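Local coordinates for 3-phytase (Klebsiella pneumoniae, PDB 2WNH), which probably hydrolyses the phosphate esters of phytate (inositol hexakisphosphate), acting at the 3-position, as a member of the histidine acid phosphatase family, at residues B[91-96]-B[118-123]; B[96-101]-B[288-293]; B[202-207]-B[246-251]. The protein carries 3 engineered substitutions. One frame throughout, in Å; residues are numbered along the deposited sequence.

Contact 1 (B[91-96]-B[118-123]); sequences IYVRAS and VAIHYA. Engineered in segment 118-123: Ala123 (natural residue Val).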
ATOM      1  N   ILE B  91       4.664  21.246 -10.111  1.00 15.48           N
ATOM      2  CA  ILE B  91       6.120  21.213 -10.345  1.00 15.59           C
ATOM      3  C   ILE B  91       6.462  21.471 -11.808  1.00 15.60           C
ATOM      4  O   ILE B  91       5.696  21.105 -12.721  1.00 15.28           O
ATOM      5  CB  ILE B  91       6.737  19.858  -9.862  1.00 15.34           C
ATOM      6  CG1 ILE B  91       8.295  19.883  -9.825  1.00 14.61           C
ATOM      7  CG2 ILE B  91       6.190  18.665 -10.675  1.00 16.79           C
ATOM      8  CD1 ILE B  91       8.866  18.647  -9.169  1.00 14.79           C
ATOM      9  N   TYR B  92       7.605  22.128 -12.014  1.00 14.41           N
ATOM     10  CA  TYR B  92       8.235  22.212 -13.334  1.00 15.39           C
ATOM     11  C   TYR B  92       9.680  21.820 -13.146  1.00 14.49           C
ATOM     12  O   TYR B  92      10.377  22.405 -12.305  1.00 14.56           O
ATOM     13  CB  TYR B  92       8.131  23.619 -13.964  1.00 15.13           C
ATOM     14  CG  TYR B  92       8.669  23.672 -15.376  1.00 15.25           C
ATOM     15  CD1 TYR B  92       7.904  23.223 -16.457  1.00 16.61           C
ATOM     16  CD2 TYR B  92       9.962  24.145 -15.637  1.00 14.67           C
ATOM     17  CE1 TYR B  92       8.416  23.252 -17.768  1.00 19.13           C
ATOM     18  CE2 TYR B  92      10.463  24.187 -16.936  1.00 18.67           C
ATOM     19  CZ  TYR B  92       9.692  23.739 -17.987  1.00 18.72           C
ATOM     20  OH  TYR B  92      10.236  23.771 -19.268  1.00 19.25           O
ATOM     21  N   VAL B  93      10.113  20.820 -13.914  1.00 14.54           N
ATOM     22  CA  VAL B  93      11.493  20.318 -13.804  1.00 15.34           C
ATOM     23  C   VAL B  93      12.278  20.638 -15.057  1.00 15.15           C
ATOM     24  O   VAL B  93      11.901  20.230 -16.169  1.00 15.55           O
ATOM     25  CB  VAL B  93      11.525  18.788 -13.542  1.00 15.05           C
ATOM     26  CG1 VAL B  93      12.961  18.321 -13.351  1.00 15.67           C
ATOM     27  CG2 VAL B  93      10.670  18.430 -12.301  1.00 14.97           C
ATOM     28  N   ARG B  94      13.375  21.381 -14.879  1.00 14.95           N
ATOM     29  CA  ARG B  94      14.263  21.727 -15.984  1.00 14.58           C
ATOM     30  C   ARG B  94      15.680  21.200 -15.683  1.00 14.65           C
ATOM     31  O   ARG B  94      16.317  21.612 -14.716  1.00 15.04           O
ATOM     32  CB  ARG B  94      14.270  23.251 -16.192  1.00 14.48           C
ATOM     33  CG  ARG B  94      15.202  23.682 -17.336  1.00 15.15           C
ATOM     34  CD  ARG B  94      14.831  25.052 -17.860  1.00 16.65           C
ATOM     35  NE  ARG B  94      15.874  25.612 -18.730  1.00 16.66           N
ATOM     36  CZ  ARG B  94      15.697  26.722 -19.426  1.00 17.95           C
ATOM     37  NH1 ARG B  94      14.505  27.331 -19.384  1.00 17.15           N
ATOM     38  NH2 ARG B  94      16.689  27.221 -20.164  1.00 16.33           N
ATOM     39  N   ALA B  95      16.118  20.243 -16.492  1.00 15.05           N
ATOM     40  CA  ALA B  95      17.420  19.600 -16.343  1.00 15.19           C
ATOM     41  C   ALA B  95      18.381  20.050 -17.426  1.00 15.69           C
ATOM     42  O   ALA B  95      17.998  20.203 -18.592  1.00 15.13           O
ATOM     43  CB  ALA B  95      17.277  18.085 -16.391  1.00 14.85           C
ATOM     44  N   SER B  96      19.650  20.199 -17.046  1.00 15.58           N
ATOM     45  CA  SER B  96      20.739  20.306 -18.019  1.00 15.83           C
ATOM     46  C   SER B  96      20.660  19.095 -18.992  1.00 15.92           C
ATOM     47  O   SER B  96      20.290  17.979 -18.568  1.00 15.44           O
ATOM     48  CB  SER B  96      22.069  20.341 -17.262  1.00 16.46           C
ATOM     49  OG  SER B  96      23.129  20.058 -18.146  1.00 21.13           O
ATOM     50  N   VAL B 118       5.805  11.329 -13.854  1.00 15.15           N
ATOM     51  CA  VAL B 118       6.085  12.764 -13.989  1.00 15.08           C
ATOM     52  C   VAL B 118       7.224  12.960 -14.991  1.00 16.03           C
ATOM     53  O   VAL B 118       8.282  12.318 -14.880  1.00 15.15           O
ATOM     54  CB  VAL B 118       6.403  13.418 -12.635  1.00 14.51           C
ATOM     55  CG1 VAL B 118       6.669  14.923 -12.817  1.00 15.44           C
ATOM     56  CG2 VAL B 118       5.218  13.203 -11.663  1.00 15.32           C
ATOM     57  N   ALA B 119       6.978  13.814 -15.984  1.00 17.02           N
ATOM     58  CA  ALA B 119       7.992  14.112 -17.007  1.00 17.98           C
ATOM     59  C   ALA B 119       8.915  15.249 -16.593  1.00 17.89           C
ATOM     60  O   ALA B 119       8.629  16.021 -15.654  1.00 19.82           O
ATOM     61  CB  ALA B 119       7.331  14.424 -18.353  1.00 18.63           C
ATOM     62  N   ILE B 120      10.044  15.337 -17.285  1.00 17.70           N
ATOM     63  CA  ILE B 120      10.993  16.415 -17.061  1.00 17.58           C
ATOM     64  C   ILE B 120      11.184  17.176 -18.386  1.00 18.14           C
ATOM     65  O   ILE B 120      10.698  16.735 -19.453  1.00 19.97           O
ATOM     66  CB  ILE B 120      12.354  15.885 -16.504  1.00 19.01           C
ATOM     67  CG1 ILE B 120      13.003  14.931 -17.512  1.00 21.09           C
ATOM     68  CG2 ILE B 120      12.131  15.209 -15.141  1.00 18.13           C
ATOM     69  CD1 ILE B 120      14.507  14.932 -17.455  1.00 20.97           C
ATOM     70  N   HIS B 121      11.860  18.319 -18.326  1.00 17.77           N
ATOM     71  CA  HIS B 121      12.097  19.131 -19.533  1.00 16.86           C
ATOM     72  C   HIS B 121      13.584  19.463 -19.662  1.00 16.54           C
ATOM     73  O   HIS B 121      14.282  19.615 -18.657  1.00 17.31           O
ATOM     74  CB  HIS B 121      11.271  20.419 -19.494  1.00 17.34           C
ATOM     75  CG  HIS B 121       9.838  20.190 -19.123  1.00 19.34           C
ATOM     76  ND1 HIS B 121       8.854  19.941 -20.055  1.00 25.98           N
ATOM     77  CD2 HIS B 121       9.238  20.114 -17.910  1.00 19.96           C
ATOM     78  CE1 HIS B 121       7.701  19.748 -19.434  1.00 21.74           C
ATOM     79  NE2 HIS B 121       7.904  19.864 -18.136  1.00 23.74           N
ATOM     80  N   TYR B 122      14.069  19.522 -20.898  1.00 16.69           N
ATOM     81  CA  TYR B 122      15.469  19.873 -21.138  1.00 17.51           C
ATOM     82  C   TYR B 122      15.574  20.424 -22.556  1.00 18.71           C
ATOM     83  O   TYR B 122      14.729  20.128 -23.414  1.00 17.71           O
ATOM     84  CB  TYR B 122      16.383  18.660 -20.955  1.00 18.26           C
ATOM     85  CG  TYR B 122      15.966  17.447 -21.745  1.00 19.85           C
ATOM     86  CD1 TYR B 122      15.050  16.537 -21.215  1.00 22.31           C
ATOM     87  CD2 TYR B 122      16.488  17.204 -23.022  1.00 24.18           C
ATOM     88  CE1 TYR B 122      14.653  15.424 -21.926  1.00 23.73           C
ATOM     89  CE2 TYR B 122      16.088  16.077 -23.750  1.00 26.17           C
ATOM     90  CZ  TYR B 122      15.174  15.198 -23.188  1.00 26.22           C
ATOM     91  OH  TYR B 122      14.764  14.082 -23.871  1.00 28.43           O
ATOM     92  N   ALA B 123      16.622  21.205 -22.795  1.00 19.84           N
ATOM     93  CA  ALA B 123      16.795  21.854 -24.097  1.00 21.96           C
ATOM     94  C   ALA B 123      17.056  20.830 -25.199  1.00 25.27           C
ATOM     95  O   ALA B 123      17.714  19.824 -24.965  1.00 24.73           O
ATOM     96  CB  ALA B 123      17.924  22.873 -24.025  1.00 22.66           C
TER
HETATM   97  O   HOH W   1       8.154  18.820 -15.017  1.00 20.53           O
HETATM   98  O   HOH W   2      18.220  21.944 -20.640  1.00 16.62           O

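Contact 2 (B[96-101]-B[288-293]); sequences SPLQRT and VAHDTN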
ATOM      1  N   SER B  96      19.650  20.199 -17.046  1.00 15.58           N
ATOM      2  CA  SER B  96      20.739  20.306 -18.019  1.00 15.83           C
ATOM      3  C   SER B  96      20.660  19.095 -18.992  1.00 15.92           C
ATOM      4  O   SER B  96      20.290  17.979 -18.568  1.00 15.44           O
ATOM      5  CB  SER B  96      22.069  20.341 -17.262  1.00 16.46           C
ATOM      6  OG  SER B  96      23.129  20.058 -18.146  1.00 21.13           O
ATOM      7  N   PRO B  97      20.946  19.308 -20.305  1.00 15.96           N
ATOM      8  CA  PRO B  97      20.666  18.234 -21.269  1.00 17.49           C
ATOM      9  C   PRO B  97      21.570  17.002 -21.219  1.00 17.15           C
ATOM     10  O   PRO B  97      21.284  16.030 -21.939  1.00 19.06           O
ATOM     11  CB  PRO B  97      20.757  18.947 -22.645  1.00 18.26           C
ATOM     12  CG  PRO B  97      21.650  20.104 -22.416  1.00 17.70           C
ATOM     13  CD  PRO B  97      21.422  20.544 -20.968  1.00 17.40           C
ATOM     14  N   LEU B  98      22.598  17.001 -20.374  1.00 17.49           N
ATOM     15  CA  LEU B  98      23.472  15.822 -20.244  1.00 17.38           C
ATOM     16  C   LEU B  98      22.647  14.660 -19.679  1.00 18.64           C
ATOM     17  O   LEU B  98      21.664  14.878 -18.945  1.00 17.62           O
ATOM     18  CB  LEU B  98      24.684  16.098 -19.336  1.00 19.41           C
ATOM     19  CG  LEU B  98      25.860  16.863 -19.959  1.00 20.56           C
ATOM     20  CD1 LEU B  98      25.519  18.330 -20.057  1.00 22.02           C
ATOM     21  CD2 LEU B  98      27.117  16.689 -19.138  1.00 23.36           C
ATOM     22  N   GLN B  99      23.017  13.441 -20.058  1.00 18.53           N
ATOM     23  CA  GLN B  99      22.355  12.241 -19.534  1.00 17.53           C
ATOM     24  C   GLN B  99      22.300  12.268 -17.989  1.00 16.93           C
ATOM     25  O   GLN B  99      21.252  11.968 -17.407  1.00 15.12           O
ATOM     26  CB  GLN B  99      23.091  10.974 -20.007  1.00 18.75           C
ATOM     27  CG  GLN B  99      22.312   9.658 -19.784  1.00 20.12           C
ATOM     28  CD  GLN B  99      22.485   9.078 -18.373  1.00 20.35           C
ATOM     29  OE1 GLN B  99      23.310   9.539 -17.579  1.00 19.33           O
ATOM     30  NE2 GLN B  99      21.679   8.076 -18.052  1.00 19.79           N
ATOM     31  N   ARG B 100      23.420  12.598 -17.352  1.00 15.18           N
ATOM     32  CA  ARG B 100      23.530  12.482 -15.872  1.00 14.44           C
ATOM     33  C   ARG B 100      22.520  13.379 -15.145  1.00 16.06           C
ATOM     34  O   ARG B 100      21.978  13.003 -14.108  1.00 13.87           O
ATOM     35  CB  ARG B 100      24.975  12.669 -15.336  1.00 16.40           C
ATOM     36  CG  ARG B 100      25.655  13.987 -15.665  1.00 15.89           C
ATOM     37  CD  ARG B 100      27.029  13.991 -15.025  1.00 18.09           C
ATOM     38  NE  ARG B 100      27.843  15.125 -15.470  1.00 18.96           N
ATOM     39  CZ  ARG B 100      28.709  15.070 -16.480  1.00 23.08           C
ATOM     40  NH1 ARG B 100      28.862  13.958 -17.182  1.00 20.03           N
ATOM     41  NH2 ARG B 100      29.393  16.145 -16.820  1.00 22.20           N
ATOM     42  N   THR B 101      22.287  14.556 -15.706  1.00 14.01           N
ATOM     43  CA  THR B 101      21.348  15.526 -15.138  1.00 14.94           C
ATOM     44  C   THR B 101      19.900  15.187 -15.511  1.00 13.92           C
ATOM     45  O   THR B 101      19.021  15.310 -14.670  1.00 13.84           O
ATOM     46  CB  THR B 101      21.718  16.971 -15.566  1.00 14.60           C
ATOM     47  OG1 THR B 101      22.108  16.948 -16.947  1.00 15.91           O
ATOM     48  CG2 THR B 101      22.879  17.466 -14.768  1.00 15.59           C
ATOM     49  N   VAL B 288      18.133  21.016 -12.401  1.00 15.48           N
ATOM     50  CA  VAL B 288      19.108  19.974 -12.143  1.00 14.40           C
ATOM     51  C   VAL B 288      20.309  20.204 -13.066  1.00 14.61           C
ATOM     52  O   VAL B 288      20.180  20.167 -14.298  1.00 15.47           O
ATOM     53  CB  VAL B 288      18.480  18.562 -12.307  1.00 15.04           C
ATOM     54  CG1 VAL B 288      19.490  17.479 -11.924  1.00 16.50           C
ATOM     55  CG2 VAL B 288      17.208  18.426 -11.397  1.00 13.55           C
ATOM     56  N   ALA B 289      21.461  20.422 -12.442  1.00 15.73           N
ATOM     57  CA  ALA B 289      22.679  20.768 -13.178  1.00 15.77           C
ATOM     58  C   ALA B 289      23.927  20.222 -12.476  1.00 16.44           C
ATOM     59  O   ALA B 289      23.934  19.090 -11.984  1.00 15.66           O
ATOM     60  CB  ALA B 289      22.761  22.290 -13.405  1.00 16.58           C
ATOM     61  N   HIS B 290      24.972  21.032 -12.414  1.00 17.02           N
ATOM     62  CA  HIS B 290      26.312  20.534 -12.084  1.00 18.03           C
ATOM     63  C   HIS B 290      26.855  21.261 -10.865  1.00 18.36           C
ATOM     64  O   HIS B 290      26.364  22.332 -10.488  1.00 17.92           O
ATOM     65  CB  HIS B 290      27.230  20.649 -13.327  1.00 17.78           C
ATOM     66  CG  HIS B 290      26.587  20.134 -14.582  1.00 22.60           C
ATOM     67  ND1 HIS B 290      26.765  18.843 -15.042  1.00 25.87           N
ATOM     68  CD2 HIS B 290      25.708  20.718 -15.435  1.00 25.76           C
ATOM     69  CE1 HIS B 290      26.045  18.665 -16.138  1.00 26.46           C
ATOM     70  NE2 HIS B 290      25.396  19.789 -16.399  1.00 28.65           N
ATOM     71  N   ASP B 291      27.861  20.667 -10.227  1.00 18.86           N
ATOM     72  CA  ASP B 291      28.469  21.282  -9.061  1.00 19.71           C
ATOM     73  C   ASP B 291      29.051  22.646  -9.422  1.00 18.56           C
ATOM     74  O   ASP B 291      29.008  23.557  -8.615  1.00 17.38           O
ATOM     75  CB  ASP B 291      29.522  20.369  -8.406  1.00 20.88           C
ATOM     76  CG  ASP B 291      30.523  19.758  -9.401  1.00 26.77           C
ATOM     77  OD1 ASP B 291      30.585  20.130 -10.599  1.00 26.85           O
ATOM     78  OD2 ASP B 291      31.280  18.882  -8.951  1.00 25.48           O
ATOM     79  N   THR B 292      29.569  22.771 -10.643  1.00 18.19           N
ATOM     80  CA  THR B 292      30.054  24.055 -11.170  1.00 19.32           C
ATOM     81  C   THR B 292      29.012  25.184 -11.011  1.00 18.78           C
ATOM     82  O   THR B 292      29.306  26.291 -10.532  1.00 18.04           O
ATOM     83  CB  THR B 292      30.411  23.873 -12.656  1.00 19.95           C
ATOM     84  OG1 THR B 292      31.460  22.898 -12.752  1.00 24.73           O
ATOM     85  CG2 THR B 292      30.920  25.189 -13.266  1.00 23.72           C
ATOM     86  N   ASN B 293      27.781  24.884 -11.420  1.00 17.59           N
ATOM     87  CA  ASN B 293      26.690  25.846 -11.348  1.00 17.53           C
ATOM     88  C   ASN B 293      26.343  26.213  -9.906  1.00 16.42           C
ATOM     89  O   ASN B 293      26.173  27.396  -9.577  1.00 16.03           O
ATOM     90  CB  ASN B 293      25.456  25.292 -12.071  1.00 17.16           C
ATOM     91  CG  ASN B 293      25.747  24.884 -13.499  1.00 19.23           C
ATOM     92  OD1 ASN B 293      25.858  23.700 -13.802  1.00 19.53           O
ATOM     93  ND2 ASN B 293      25.922  25.866 -14.374  1.00 18.99           N
TER
HETATM   94  O   HOH W   3      28.902  17.382 -14.116  1.00 36.44           O

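Contact 3 (B[202-207]-B[246-251]); sequences SGLSVM and TENYDL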
ATOM      1  N   SER B 202      47.880  23.888 -12.470  1.00 26.97           N
ATOM      2  CA  SER B 202      48.552  22.614 -12.724  1.00 26.53           C
ATOM      3  C   SER B 202      48.770  21.888 -11.402  1.00 26.06           C
ATOM      4  O   SER B 202      48.968  22.516 -10.350  1.00 24.72           O
ATOM      5  CB  SER B 202      49.883  22.830 -13.460  1.00 26.74           C
ATOM      6  OG  SER B 202      50.787  23.480 -12.595  1.00 27.84           O
ATOM      7  N   GLY B 203      48.720  20.556 -11.450  1.00 26.13           N
ATOM      8  CA  GLY B 203      48.884  19.748 -10.247  1.00 25.87           C
ATOM      9  C   GLY B 203      47.584  19.653  -9.435  1.00 26.09           C
ATOM     10  O   GLY B 203      46.951  18.585  -9.380  1.00 25.36           O
ATOM     11  N   LEU B 204      47.212  20.773  -8.812  1.00 24.21           N
ATOM     12  CA  LEU B 204      46.018  20.876  -7.977  1.00 24.80           C
ATOM     13  C   LEU B 204      44.740  20.458  -8.706  1.00 24.17           C
ATOM     14  O   LEU B 204      43.935  19.700  -8.155  1.00 25.21           O
ATOM     15  CB  LEU B 204      45.854  22.306  -7.449  1.00 24.68           C
ATOM     16  CG  LEU B 204      44.592  22.605  -6.620  1.00 25.74           C
ATOM     17  CD1 LEU B 204      44.503  21.692  -5.405  1.00 27.09           C
ATOM     18  CD2 LEU B 204      44.579  24.033  -6.161  1.00 24.63           C
ATOM     19  N   SER B 205      44.555  20.931  -9.932  1.00 23.22           N
ATOM     20  CA  SER B 205      43.306  20.641 -10.633  1.00 23.10           C
ATOM     21  C   SER B 205      43.125  19.143 -10.838  1.00 23.63           C
ATOM     22  O   SER B 205      42.032  18.627 -10.608  1.00 21.73           O
ATOM     23  CB  SER B 205      43.153  21.428 -11.944  1.00 23.18           C
ATOM     24  OG  SER B 205      44.138  21.063 -12.893  1.00 30.12           O
ATOM     25  N   VAL B 206      44.189  18.442 -11.244  1.00 22.47           N
ATOM     26  CA  VAL B 206      44.106  16.996 -11.448  1.00 23.01           C
ATOM     27  C   VAL B 206      43.982  16.266 -10.105  1.00 21.94           C
ATOM     28  O   VAL B 206      43.232  15.306  -9.997  1.00 20.90           O
ATOM     29  CB  VAL B 206      45.249  16.446 -12.329  1.00 23.42           C
ATOM     30  CG1 VAL B 206      45.099  14.928 -12.529  1.00 24.77           C
ATOM     31  CG2 VAL B 206      45.226  17.133 -13.701  1.00 23.63           C
ATOM     32  N   MET B 207      44.681  16.744  -9.074  1.00 21.72           N
ATOM     33  CA  MET B 207      44.481  16.192  -7.734  1.00 21.99           C
ATOM     34  C   MET B 207      43.023  16.288  -7.301  1.00 21.62           C
ATOM     35  O   MET B 207      42.483  15.349  -6.708  1.00 20.91           O
ATOM     36  CB  MET B 207      45.376  16.867  -6.706  1.00 21.82           C
ATOM     37  CG  MET B 207      46.807  16.330  -6.746  1.00 26.50           C
ATOM     38  SD  MET B 207      47.839  17.124  -5.518  1.00 28.61           S
ATOM     39  CE  MET B 207      48.949  18.046  -6.571  1.00 36.94           C
ATOM     40  N   THR B 246      38.239  21.567  -2.062  1.00 19.68           N
ATOM     41  CA  THR B 246      37.902  22.912  -1.610  1.00 19.72           C
ATOM     42  C   THR B 246      38.902  23.919  -2.164  1.00 20.52           C
ATOM     43  O   THR B 246      38.514  24.973  -2.663  1.00 20.31           O
ATOM     44  CB  THR B 246      37.846  23.008  -0.068  1.00 20.20           C
ATOM     45  OG1 THR B 246      36.742  22.232   0.427  1.00 21.97           O
ATOM     46  CG2 THR B 246      37.683  24.450   0.397  1.00 20.94           C
ATOM     47  N   GLU B 247      40.188  23.593  -2.072  1.00 20.87           N
ATOM     48  CA  GLU B 247      41.221  24.513  -2.582  1.00 20.92           C
ATOM     49  C   GLU B 247      41.040  24.772  -4.088  1.00 19.90           C
ATOM     50  O   GLU B 247      41.080  25.937  -4.544  1.00 19.15           O
ATOM     51  CB  GLU B 247      42.616  23.953  -2.263  1.00 20.86           C
ATOM     52  CG  GLU B 247      43.775  24.908  -2.619  1.00 23.69           C
ATOM     53  CD  GLU B 247      44.168  25.842  -1.485  1.00 25.78           C
ATOM     54  OE1 GLU B 247      43.383  26.035  -0.537  1.00 24.83           O
ATOM     55  OE2 GLU B 247      45.294  26.399  -1.543  1.00 26.24           O
ATOM     56  N   ASN B 248      40.830  23.705  -4.866  1.00 19.96           N
ATOM     57  CA  ASN B 248      40.627  23.875  -6.302  1.00 19.44           C
ATOM     58  C   ASN B 248      39.383  24.696  -6.615  1.00 20.32           C
ATOM     59  O   ASN B 248      39.407  25.546  -7.496  1.00 19.59           O
ATOM     60  CB  ASN B 248      40.571  22.531  -7.034  1.00 19.73           C
ATOM     61  CG  ASN B 248      40.740  22.678  -8.545  1.00 22.00           C
ATOM     62  OD1 ASN B 248      39.907  22.222  -9.335  1.00 26.14           O
ATOM     63  ND2 ASN B 248      41.823  23.319  -8.953  1.00 18.63           N
ATOM     64  N   TYR B 249      38.297  24.433  -5.895  1.00 19.78           N
ATOM     65  CA  TYR B 249      37.099  25.267  -6.029  1.00 20.79           C
ATOM     66  C   TYR B 249      37.366  26.749  -5.723  1.00 20.34           C
ATOM     67  O   TYR B 249      36.951  27.619  -6.487  1.00 19.07           O
ATOM     68  CB  TYR B 249      35.939  24.733  -5.165  1.00 21.41           C
ATOM     69  CG  TYR B 249      35.085  23.765  -5.936  1.00 24.28           C
ATOM     70  CD1 TYR B 249      35.567  22.507  -6.274  1.00 26.28           C
ATOM     71  CD2 TYR B 249      33.820  24.128  -6.373  1.00 26.34           C
ATOM     72  CE1 TYR B 249      34.794  21.614  -7.014  1.00 30.79           C
ATOM     73  CE2 TYR B 249      33.036  23.242  -7.117  1.00 29.55           C
ATOM     74  CZ  TYR B 249      33.530  22.001  -7.436  1.00 28.74           C
ATOM     75  OH  TYR B 249      32.761  21.130  -8.159  1.00 33.10           O
ATOM     76  N   ASP B 250      38.039  27.033  -4.609  1.00 19.61           N
ATOM     77  CA  ASP B 250      38.366  28.415  -4.254  1.00 20.62           C
ATOM     78  C   ASP B 250      38.999  29.139  -5.437  1.00 20.43           C
ATOM     79  O   ASP B 250      38.751  30.324  -5.638  1.00 20.91           O
ATOM     80  CB  ASP B 250      39.324  28.477  -3.066  1.00 20.13           C
ATOM     81  CG  ASP B 250      38.670  28.129  -1.748  1.00 23.55           C
ATOM     82  OD1 ASP B 250      37.409  28.140  -1.634  1.00 20.62           O
ATOM     83  OD2 ASP B 250      39.442  27.838  -0.793  1.00 24.25           O
ATOM     84  N   LEU B 251      39.781  28.410  -6.236  1.00 20.18           N
ATOM     85  CA  LEU B 251      40.620  29.014  -7.282  1.00 20.10           C
ATOM     86  C   LEU B 251      40.084  28.795  -8.680  1.00 21.14           C
ATOM     87  O   LEU B 251      40.765  29.085  -9.656  1.00 20.96           O
ATOM     88  CB  LEU B 251      42.072  28.492  -7.175  1.00 20.08           C
ATOM     89  CG  LEU B 251      42.789  28.749  -5.855  1.00 21.32           C
ATOM     90  CD1 LEU B 251      44.231  28.193  -5.889  1.00 23.59           C
ATOM     91  CD2 LEU B 251      42.770  30.235  -5.478  1.00 23.69           C
TER

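Contact 1 (B[91-96]-B[118-123])
Tyr92 carries CG anti to its backbone N (chi1 -175°), while His121 turns CG anti to its own carbonyl carbon (chi1 -47°); although the two side chains cross at about a right angle, their rings end up almost parallel. The result is an offset stack, with the ring planes of Tyr92 and His121 12° apart and their centroids separated by 4.4 Å. Overlap is partial: Tyr92 CE1 lies above one imidazole face, displaced toward the rim, and comes within 3.2 Å of His121 CD2, a tight fit. At the edge of the same imidazole sits Val93 O, in its plane. The Tyr92 hydroxyl finds its partner in Leu404 N.

The direct backbone hydrogen bonds both belong to His121. Its N donates to Val93 O at 2.9 Å, a bent bond approached from above the carbonyl plane, and His121 O accepts a nearly straight bond from Ala95 N at 2.9 Å. This makes a single beta bridge opposite Arg94, whose CA lies 3.4 Å from His121 O in a CA-H...O contact. Where the chains part, water takes over: one molecule links Val93 N to Ala119 O, another Ala95 O to the N of Ala123, an engineered residue. Across the strand from the stack, Val93 CG1 meets Ile120 CG2 at 3.7 Å.

Strand 91-95 bonds along its other side to strand 284-289; on the side facing the loop 118-123 it is met by the one bridge at His121. Val93 and Ala95 also pack on helix 99-112, from which Arg102 makes a cation-pi contact with Tyr122.

Contact 2 (B[96-101]-B[288-293])
The His290 ring takes most of the side-chain contacts. Thr101 CG2 lies over one face, 4.0 Å from the ring centroid and 25° off the normal, a CH-pi contact. At the edge, in the ring plane, His290 NE2 and Ser96 OG share a hydrogen bond of 2.9 Å in which either could be donor. Ser96 puts OG there by holding it anti to its backbone N, and the same hydroxyl is bonded to Gln132.

Farther round the edge, Arg100 NE is in plane with the imidazole, yet the guanidinium stands 83° to the ring, its NH1 hydrogen-bonded to Gly54 O. A water bridges the two, 2.7 Å from His290 ND1 and 2.8 Å from Arg100 NE. Both imidazole nitrogens are engaged, which should help hold the ring's rotation. Leu98 CD2 reaches His290 CE1 at 3.7 Å and also lies over one face of the guanidinium. At the backbone level, Ser96 N gives a nearly straight bond to Val288 O at 2.8 Å.

His290 occupies the N-cap position of helix 291-301, where strand 284-289 ends, its N held by Asn293 OD1. His290-Asp291 matches the His-Asp motif of histidine acid phosphatases, Arg100 being consistent with their arginine-rich phosphate pocket.

Contact 3 (B[202-207]-B[246-251])
Here one helix begins beside another that is ending. Gly203 takes the N-cap position with positive phi (81°), and its O accepts from Met207 N at 2.9 Å, the first full turn of helix 204-219. Opposite, helix 243-250 runs out at Leu251, the first residue to leave helical backbone angles, whose N still bonds to Asn248 O at 3.2 Å. The backbones come nearest at Ser205 and Asn248, with 6.0 Å between their CA atoms.

Leu204 does most of the reaching. With CG anti to the backbone N (chi1 176°), it extends across to the second helix and lays CD2 against Glu247 CG at 3.7 Å, the two side chains crossing at about a right angle. The tip of Leu204 also reaches the end of that helix, CD2 lying 4.2 Å from Leu251 CD1. Asn248 comes back the other way, likewise with CG anti to its N (chi1 -164°), so that it and Leu204 slide past each other antiparallel. Its amide ND2 rests 3.7 Å from Leu204 CG and 3.5 Å from Ser205 CA, both carbon atoms, so the amide packs and makes no hydrogen bond to 202-207.

The polar ends turn to other partners. Ser205 OG bonds to Ile201 O, at the end of strand 199-201. Glu247, bent at chi2, meets Leu204 with its methylene carbon while its carboxylate forms a salt bridge with Arg160; its side chain is also about 4 Å from a bound sodium ion.

Leu251 also packs on helix 157-163. This is helix-to-helix packing, Leu204 set against the side chains of Glu247, Asn248 and Leu251, the start of one helix against the last turn of another, in the helical part of the histidine acid phosphatase fold, away from its mixed sheet.

How the contacts relate
From the N terminus, the first contact segment met is strand 91-95, and contact 1 closes a short loop round helix 99-112 by bringing 118-123 back beside it. Contact 2 starts from the shared Ser96 before that loop is closed, so the two cross; it ends far along the chain at 288-293, joining strands 91-95 and 284-289 of one sheet to the helices that follow them. The 202-207 to 246-251 pairing falls wholly within the long span of contact 2 and ties two helices together. Contact 1 lies about 32 Å from it, centre to centre, across the chain's middle, whereas Tyr249 OH approaches Asp291 OD2 of contact 2 to 2.8 Å.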